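Putative alpha-N-acetylgalactosaminidase (Bacillus halodurans C-125, PDB 3CC1) probably hydrolyses terminal alpha-linked N-acetylgalactosamine from glycoconjugates, as a TIM-barrel glycoside hydrolase related to the alpha-galactosidases. Local coordinates at residues V52-Y57 / H113-I118; Y165-F170 / Q203-A208; L172-G177 / C209-V214. All blocks are in the same frame, centred on the assembly; numbering follows the deposited sequence.

Contact 1. Residues V52-Y57 / H113-I118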
# COMPACT_ATOMS: atom_id res chain seq x y z
N VAL A 52 -28.88 -17.07 16.37
CA VAL A 52 -28.01 -17.97 17.09
C VAL A 52 -26.86 -18.30 16.15
O VAL A 52 -27.05 -18.78 15.04
CB VAL A 52 -28.75 -19.26 17.57
CG1 VAL A 52 -27.75 -20.30 18.10
CG2 VAL A 52 -29.81 -18.94 18.64
N ASP A 53 -25.66 -17.98 16.57
CA ASP A 53 -24.50 -18.25 15.74
C ASP A 53 -24.11 -19.75 15.76
O ASP A 53 -24.81 -20.63 16.31
CB ASP A 53 -23.34 -17.27 16.06
CG ASP A 53 -22.55 -16.85 14.80
OD1 ASP A 53 -21.82 -17.66 14.23
OD2 ASP A 53 -22.74 -15.73 14.31
N ILE A 54 -22.98 -20.04 15.12
CA ILE A 54 -22.58 -21.38 14.82
C ILE A 54 -22.35 -22.24 16.08
O ILE A 54 -22.16 -21.74 17.19
CB ILE A 54 -21.30 -21.43 13.95
CG1 ILE A 54 -20.10 -20.77 14.66
CG2 ILE A 54 -21.54 -20.84 12.58
CD1 ILE A 54 -18.72 -21.19 14.11
N GLN A 55 -22.42 -23.54 15.84
CA GLN A 55 -22.06 -24.57 16.82
C GLN A 55 -23.13 -24.73 17.89
O GLN A 55 -22.88 -25.19 19.00
CB GLN A 55 -20.64 -24.33 17.39
CG GLN A 55 -19.59 -24.58 16.29
CD GLN A 55 -18.15 -24.29 16.70
OE1 GLN A 55 -17.29 -25.15 16.54
NE2 GLN A 55 -17.88 -23.07 17.13
N TRP A 56 -24.35 -24.36 17.51
CA TRP A 56 -25.52 -24.61 18.31
C TRP A 56 -25.83 -26.10 18.47
O TRP A 56 -26.67 -26.45 19.30
CB TRP A 56 -26.74 -23.85 17.73
CG TRP A 56 -26.92 -23.98 16.23
CD1 TRP A 56 -26.51 -23.09 15.30
CD2 TRP A 56 -27.55 -25.06 15.51
NE1 TRP A 56 -26.80 -23.55 14.04
CE2 TRP A 56 -27.46 -24.74 14.14
CE3 TRP A 56 -28.18 -26.25 15.88
CZ2 TRP A 56 -27.97 -25.56 13.16
CZ3 TRP A 56 -28.68 -27.06 14.91
CH2 TRP A 56 -28.57 -26.72 13.56
N TYR A 57 -25.06 -26.95 17.76
CA TYR A 57 -25.25 -28.41 17.66
C TYR A 57 -24.12 -29.18 18.38
O TYR A 57 -24.06 -30.39 18.31
CB TYR A 57 -25.32 -28.83 16.17
CG TYR A 57 -24.26 -28.13 15.35
CD1 TYR A 57 -22.92 -28.54 15.43
CD2 TYR A 57 -24.57 -27.01 14.58
CE1 TYR A 57 -21.93 -27.86 14.73
CE2 TYR A 57 -23.59 -26.35 13.88
CZ TYR A 57 -22.27 -26.77 13.97
OH TYR A 57 -21.28 -26.13 13.27
N HIS A 113 -26.98 -19.46 12.18
CA HIS A 113 -25.83 -19.66 11.28
C HIS A 113 -25.57 -21.12 11.14
O HIS A 113 -25.62 -21.86 12.11
CB HIS A 113 -24.54 -19.01 11.79
CG HIS A 113 -24.49 -17.52 11.67
ND1 HIS A 113 -23.31 -16.84 11.41
CD2 HIS A 113 -25.45 -16.58 11.84
CE1 HIS A 113 -23.57 -15.54 11.37
NE2 HIS A 113 -24.86 -15.35 11.63
N ILE A 114 -25.30 -21.54 9.92
CA ILE A 114 -24.87 -22.88 9.65
C ILE A 114 -23.50 -22.83 8.96
O ILE A 114 -23.14 -21.81 8.37
CB ILE A 114 -25.93 -23.63 8.81
CG1 ILE A 114 -25.97 -23.09 7.38
CG2 ILE A 114 -27.32 -23.54 9.49
CD1 ILE A 114 -26.92 -23.83 6.45
N MSE A 115 -22.76 -23.94 9.03
CA MSE A 115 -21.55 -24.17 8.28
C MSE A 115 -21.88 -24.87 6.97
O MSE A 115 -22.76 -25.75 6.89
CB MSE A 115 -20.60 -25.06 9.07
CG MSE A 115 -20.20 -24.48 10.41
SE MSE A 115 -18.93 -23.01 10.24
CE MSE A 115 -17.52 -23.91 9.23
N ARG A 116 -21.23 -24.42 5.92
CA ARG A 116 -21.31 -25.07 4.64
C ARG A 116 -20.98 -26.54 4.78
O ARG A 116 -20.02 -26.90 5.47
CB ARG A 116 -20.28 -24.45 3.71
CG ARG A 116 -20.18 -25.09 2.34
CD ARG A 116 -18.97 -24.56 1.56
NE ARG A 116 -17.70 -24.90 2.19
CZ ARG A 116 -16.94 -25.95 1.85
NH1 ARG A 116 -17.34 -26.79 0.93
NH2 ARG A 116 -15.81 -26.18 2.47
N GLY A 117 -21.73 -27.36 4.05
CA GLY A 117 -21.41 -28.79 3.87
C GLY A 117 -22.28 -29.75 4.65
O GLY A 117 -23.46 -29.50 4.96
N ILE A 118 -21.67 -30.88 4.97
CA ILE A 118 -22.34 -31.98 5.61
C ILE A 118 -21.41 -32.46 6.74
O ILE A 118 -20.22 -32.46 6.59
CB ILE A 118 -22.58 -33.13 4.59
CG1 ILE A 118 -23.39 -34.26 5.21
CG2 ILE A 118 -21.24 -33.67 4.01
CD1 ILE A 118 -23.92 -35.30 4.20

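Contact 2. Residues Y165-F170 / Q203-A208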
# COMPACT_ATOMS: atom_id res chain seq x y z
N TYR A 165 -29.72 -33.46 -0.06
CA TYR A 165 -29.20 -33.14 1.27
C TYR A 165 -29.51 -31.71 1.67
O TYR A 165 -30.06 -31.47 2.74
CB TYR A 165 -27.69 -33.40 1.37
CG TYR A 165 -27.23 -33.12 2.75
CD1 TYR A 165 -27.64 -33.92 3.81
CD2 TYR A 165 -26.49 -32.00 3.04
CE1 TYR A 165 -27.29 -33.63 5.13
CE2 TYR A 165 -26.10 -31.71 4.35
CZ TYR A 165 -26.51 -32.50 5.40
OH TYR A 165 -26.10 -32.21 6.71
N TYR A 166 -29.18 -30.77 0.81
CA TYR A 166 -29.44 -29.36 1.12
C TYR A 166 -30.94 -29.09 1.23
O TYR A 166 -31.39 -28.36 2.09
CB TYR A 166 -28.70 -28.42 0.13
CG TYR A 166 -27.25 -28.16 0.54
CD1 TYR A 166 -26.96 -27.64 1.77
CD2 TYR A 166 -26.19 -28.46 -0.30
CE1 TYR A 166 -25.67 -27.38 2.15
CE2 TYR A 166 -24.87 -28.20 0.08
CZ TYR A 166 -24.61 -27.66 1.30
OH TYR A 166 -23.30 -27.39 1.68
N ASN A 167 -31.72 -29.72 0.37
CA ASN A 167 -33.18 -29.60 0.43
C ASN A 167 -33.67 -30.00 1.80
O ASN A 167 -34.50 -29.31 2.41
CB ASN A 167 -33.86 -30.50 -0.61
CG ASN A 167 -33.76 -29.95 -2.01
OD1 ASN A 167 -33.31 -28.80 -2.22
ND2 ASN A 167 -34.15 -30.75 -2.99
N SER A 168 -33.13 -31.12 2.29
CA SER A 168 -33.51 -31.70 3.59
C SER A 168 -33.16 -30.77 4.75
O SER A 168 -33.86 -30.76 5.75
CB SER A 168 -32.88 -33.09 3.81
OG SER A 168 -31.54 -33.05 4.29
N LEU A 169 -32.10 -29.98 4.63
CA LEU A 169 -31.72 -29.07 5.75
C LEU A 169 -32.72 -27.94 5.84
O LEU A 169 -33.21 -27.58 6.92
CB LEU A 169 -30.31 -28.49 5.55
CG LEU A 169 -29.11 -29.44 5.56
CD1 LEU A 169 -27.86 -28.57 5.59
CD2 LEU A 169 -29.16 -30.39 6.76
N PHE A 170 -33.04 -27.37 4.70
CA PHE A 170 -33.95 -26.22 4.65
C PHE A 170 -35.41 -26.61 4.94
O PHE A 170 -36.15 -25.84 5.53
CB PHE A 170 -33.77 -25.40 3.38
CG PHE A 170 -32.49 -24.59 3.43
CD1 PHE A 170 -32.48 -23.37 4.09
CD2 PHE A 170 -31.29 -25.11 2.96
CE1 PHE A 170 -31.31 -22.64 4.21
CE2 PHE A 170 -30.10 -24.40 3.09
CZ PHE A 170 -30.10 -23.16 3.71
N GLN A 203 -29.15 -22.19 -2.56
CA GLN A 203 -30.14 -21.21 -3.01
C GLN A 203 -31.42 -21.89 -3.48
O GLN A 203 -32.54 -21.48 -3.13
CB GLN A 203 -29.56 -20.29 -4.08
CG GLN A 203 -28.56 -19.28 -3.51
CD GLN A 203 -27.85 -18.49 -4.59
OE1 GLN A 203 -27.59 -19.00 -5.67
NE2 GLN A 203 -27.53 -17.23 -4.29
N ARG A 204 -31.25 -22.97 -4.23
CA ARG A 204 -32.37 -23.75 -4.69
C ARG A 204 -33.13 -24.41 -3.55
O ARG A 204 -34.36 -24.50 -3.59
CB ARG A 204 -31.90 -24.81 -5.69
CG ARG A 204 -31.50 -24.20 -6.99
CD ARG A 204 -31.39 -25.23 -8.07
NE ARG A 204 -30.10 -25.90 -8.00
CZ ARG A 204 -29.06 -25.58 -8.76
NH1 ARG A 204 -29.17 -24.60 -9.64
NH2 ARG A 204 -27.92 -26.23 -8.62
N ALA A 205 -32.38 -24.86 -2.54
CA ALA A 205 -32.95 -25.54 -1.37
C ALA A 205 -33.79 -24.59 -0.55
O ALA A 205 -34.92 -24.90 -0.19
CB ALA A 205 -31.82 -26.16 -0.49
N ILE A 206 -33.26 -23.42 -0.25
CA ILE A 206 -34.03 -22.45 0.54
C ILE A 206 -35.28 -22.03 -0.24
O ILE A 206 -36.36 -21.82 0.31
CB ILE A 206 -33.16 -21.26 1.01
CG1 ILE A 206 -33.85 -20.54 2.15
CG2 ILE A 206 -32.85 -20.28 -0.12
CD1 ILE A 206 -32.97 -19.54 2.86
N GLN A 207 -35.15 -21.94 -1.55
CA GLN A 207 -36.27 -21.52 -2.39
C GLN A 207 -37.35 -22.60 -2.44
O GLN A 207 -38.51 -22.30 -2.61
CB GLN A 207 -35.81 -21.16 -3.81
CG GLN A 207 -35.29 -19.70 -3.93
N ALA A 208 -36.97 -23.85 -2.26
CA ALA A 208 -37.93 -24.95 -2.36
C ALA A 208 -38.52 -25.36 -1.00
O ALA A 208 -39.36 -26.25 -0.94
CB ALA A 208 -37.29 -26.14 -3.02
O HOH W 1 -35.97 -27.55 0.73

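Contact 3. Residues L172-G177 / C209-V214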
# COMPACT_ATOMS: atom_id res chain seq x y z
N LEU A 172 -35.97 -28.93 7.25
CA LEU A 172 -35.85 -28.98 8.70
C LEU A 172 -35.97 -27.57 9.33
O LEU A 172 -36.70 -27.35 10.30
CB LEU A 172 -34.54 -29.65 9.12
CG LEU A 172 -34.33 -29.93 10.60
CD1 LEU A 172 -35.51 -30.76 11.21
CD2 LEU A 172 -32.97 -30.63 10.75
N TYR A 173 -35.25 -26.63 8.75
CA TYR A 173 -35.24 -25.27 9.26
C TYR A 173 -36.64 -24.64 9.10
O TYR A 173 -37.09 -23.90 9.97
CB TYR A 173 -34.14 -24.41 8.60
CG TYR A 173 -32.75 -25.00 8.72
CD1 TYR A 173 -32.43 -25.83 9.78
CD2 TYR A 173 -31.78 -24.75 7.76
CE1 TYR A 173 -31.17 -26.40 9.89
CE2 TYR A 173 -30.50 -25.34 7.84
CZ TYR A 173 -30.20 -26.15 8.91
OH TYR A 173 -28.96 -26.71 9.06
N ALA A 174 -37.32 -24.94 7.99
CA ALA A 174 -38.69 -24.46 7.79
C ALA A 174 -39.61 -25.04 8.86
O ALA A 174 -40.48 -24.34 9.40
CB ALA A 174 -39.20 -24.78 6.39
N GLN A 175 -39.40 -26.32 9.15
CA GLN A 175 -40.14 -27.03 10.17
C GLN A 175 -39.97 -26.30 11.49
O GLN A 175 -40.95 -26.06 12.20
CB GLN A 175 -39.59 -28.46 10.30
CG GLN A 175 -40.37 -29.36 11.23
CD GLN A 175 -39.71 -30.71 11.44
OE1 GLN A 175 -39.40 -31.09 12.57
NE2 GLN A 175 -39.50 -31.44 10.35
N TRP A 176 -38.73 -25.91 11.78
CA TRP A 176 -38.39 -25.22 13.02
C TRP A 176 -38.86 -23.75 13.08
O TRP A 176 -38.69 -23.08 14.08
CB TRP A 176 -36.89 -25.25 13.30
CG TRP A 176 -36.33 -26.57 13.56
CD1 TRP A 176 -37.00 -27.67 13.96
CD2 TRP A 176 -34.95 -26.93 13.52
NE1 TRP A 176 -36.13 -28.72 14.13
CE2 TRP A 176 -34.86 -28.28 13.87
CE3 TRP A 176 -33.78 -26.23 13.22
CZ2 TRP A 176 -33.65 -28.97 13.91
CZ3 TRP A 176 -32.59 -26.89 13.26
CH2 TRP A 176 -32.53 -28.26 13.60
N GLY A 177 -39.43 -23.25 11.99
CA GLY A 177 -39.87 -21.86 11.95
C GLY A 177 -38.77 -20.82 11.84
O GLY A 177 -38.93 -19.67 12.29
N CYS A 209 -38.11 -24.74 0.10
CA CYS A 209 -38.42 -25.31 1.42
C CYS A 209 -39.82 -24.97 1.93
O CYS A 209 -40.22 -25.39 3.00
CB CYS A 209 -37.38 -24.86 2.44
SG CYS A 209 -37.65 -23.21 3.02
N GLY A 210 -40.52 -24.13 1.20
CA GLY A 210 -41.90 -23.84 1.54
C GLY A 210 -42.15 -22.84 2.64
O GLY A 210 -43.28 -22.69 3.10
N ARG A 211 -41.11 -22.16 3.09
CA ARG A 211 -41.27 -21.11 4.11
C ARG A 211 -40.44 -19.89 3.74
O ARG A 211 -39.27 -20.02 3.44
CB ARG A 211 -40.82 -21.62 5.48
CG ARG A 211 -40.85 -20.56 6.54
CD ARG A 211 -40.32 -21.04 7.87
NE ARG A 211 -40.45 -19.97 8.86
CZ ARG A 211 -41.58 -19.69 9.51
NH1 ARG A 211 -42.65 -20.42 9.30
NH2 ARG A 211 -41.65 -18.70 10.38
N PRO A 212 -41.05 -18.69 3.76
CA PRO A 212 -40.24 -17.50 3.49
C PRO A 212 -39.09 -17.40 4.46
O PRO A 212 -39.27 -17.50 5.68
CB PRO A 212 -41.21 -16.35 3.70
CG PRO A 212 -42.57 -16.98 3.56
CD PRO A 212 -42.44 -18.36 4.07
N MSE A 213 -37.91 -17.18 3.90
CA MSE A 213 -36.68 -17.31 4.64
C MSE A 213 -35.53 -16.54 3.96
O MSE A 213 -35.28 -16.71 2.78
CB MSE A 213 -36.34 -18.81 4.79
CG MSE A 213 -35.47 -19.14 5.99
SE MSE A 213 -34.89 -20.98 6.12
CE MSE A 213 -36.61 -21.75 6.41
N VAL A 214 -34.84 -15.71 4.74
CA VAL A 214 -33.75 -14.91 4.20
C VAL A 214 -32.46 -15.73 4.21
O VAL A 214 -32.16 -16.43 5.18
CB VAL A 214 -33.58 -13.59 4.97
CG1 VAL A 214 -32.29 -12.85 4.48
CG2 VAL A 214 -34.81 -12.75 4.80
O HOH W 2 -43.30 -23.02 7.94

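Contact 1. Residues V52-Y57 / H113-I118
Asp-53 lays its carboxylate across one face of the His-113 imidazole. Its OD2 is displaced toward the rim of the ring and comes nearest to CE1 at 3.1 Å. The two flat groups are turned 44° apart. The angle is too poor for a hydrogen bond between them, and ND1 of the histidine is spent instead on Asp-184 of the neighbouring strand 180-184. Ile-54 presses its CG2 against His-113 CB at 3.6 Å and also reaches the selenium of Met-115, a selenomethionine. Farther along, Tyr-57 OH lies 3.5 Å from Met-115 CG and is bound to Asp-151.

Two hydrogen bonds to main-chain oxygens hold the segments together, one from a backbone N-H and one from an indole. His-113 N donates to Val-52 O at 2.9 Å, nearly along the C=O axis, joining the adjacent parallel strands 49-52 and 109-115 at their C-terminal ends, where TIM-barrel enzymes carry their active site. The indole of Trp-56 points its N-H edge at His-113 O, with NE1 to O 2.8 Å and the oxygen only 7° out of the ring plane; the crowded chi1 of Trp-56 (46°) brings that edge round. Asp-53 is steadied by Ile-54 N, which donates to OD1, and by Asn-17, which is bonded to OD2. An alanine in place of His-113 would remove the ring beside Asp-53 and the ND1 bond to Asp-184, and would probably leave both carboxylates less well positioned.

With one carboxylate over its face and a second bonded to ND1, the imidazole would probably be favoured in its protonated form. A bound imidazole, probably from the crystallisation liquor, about 3 Å from the Asp-53 side chain, is consistent with a pocket here, possibly the active site.

Contact 2. Residues Y165-F170 / Q203-A208
With chi1 at -74°, Phe-170 holds CG anti to its own carbonyl carbon and swings its ring off helix 162-175 onto the next helix. Asn-167, one turn earlier, takes a similar first torsion. Opposite them, Ile-206 sets CG1 anti to its backbone N (chi1 -163°) and continues extended through chi2, so that CB sits over the phenyl face while CG1 and CD1 extend past its rim.

The result is a CH-pi contact: Ile-206 CB lies over one face of the Phe-170 ring, 4.1 Å from its centroid. CG1 settles beside CD1 of the same ring at 3.7 Å, and the ring's other ortho carbon, CD2, meets Ala-205 CB at 3.6 Å. Ala-205 is the point of closest backbone approach. Its methyl group points toward helix 162-175 and rests between Tyr-166 O, 3.4 Å from CB, and the amide oxygen OD1 of Asn-167, which is 3.4 Å from Ala-205 CA. That OD1 takes its hydrogen bond from Gln-163, a turn back on the same helix. The small residue lets the backbones close in, with CA of Asn-167 only 4.4 Å from CA of Ala-205.

No direct hydrogen bond crosses between the segments, but a water does: it donates to Asn-167 O at 2.8 Å and to Ala-205 O as well, so two main-chain oxygens share one water. Tyr-166 sends its hydroxyl away from the interface to Glu-198, near the start of the second helix.

The segment axes approach to 8.1 Å and cross at -42° while running in broadly the same direction, an arrangement typical of consecutive outer helices in a beta/alpha barrel, with strand 180-184 between them along the chain.

Contact 3. Residues L172-G177 / C209-V214
Arg-211 runs almost straight from its backbone, CG anti to N (chi1 175°), past the end of helix 162-175. Its CB touches the methyl of Ala-174, CB to CB 3.7 Å. Farther out, CD passes beside Ala-174 O at 3.6 Å, and NE comes within 3.5 Å of Gly-177 C while donating to Val-178 O. Chi4 then turns the guanidinium flat over the glycine, whose CA stands 3.6 Å above the centre of the plane. At the tip, NH2 forms a salt bridge with Asp-179, and NH1 donates to a water in the plane of the group, which in turn makes a weak bond to Ala-174 O.

Gly-177 ends the helix in a Schellman motif, and its positive phi suits glycine. The Ala-174 methyl also meets Cys-209 and Met-213: its CB is 4.0 Å from the SG of Cys-209, and its backbone N lies 3.6 Å from the CE methyl of Met-213, a selenomethionine bent at chi3. The Cys-209 sulfur also accepts a weak bond from Arg-211 N within the turn that follows helix 196-208. The contact thus joins the C-terminal end of outer helix 162-175 to the loop leading from helix 196-208 into barrel strand 214-216.

Arg-211 makes both apolar and polar contacts, its aliphatic part packed on Ala-174 and its guanidinium bonded to residues just beyond the helix. A positive group at the C-terminal end of a helix is likely to be favoured by the partial negative charge there, in addition to its pairing with Asp-179.

In the fold
From the N terminus, contact 1 closes first, bringing the loop after strand 49-52 back against strand 109-115 and its exit, before the segments of the other two begin. Contacts 2 and 3 then cross: helix 162-175 supplies the opening segment of both, and their partners, 203-208 and 209-214, follow in the same order after strand 180-184. Together they fasten that helix to helix 196-208 and to the loop leading into strand 214-216. Side chains connect the groups: Tyr-166 reaches Gly-117, Tyr-173 meets Ile-114, and Phe-170 touches Met-213. The parallel barrel strands are thereby tied to two successive outer helices.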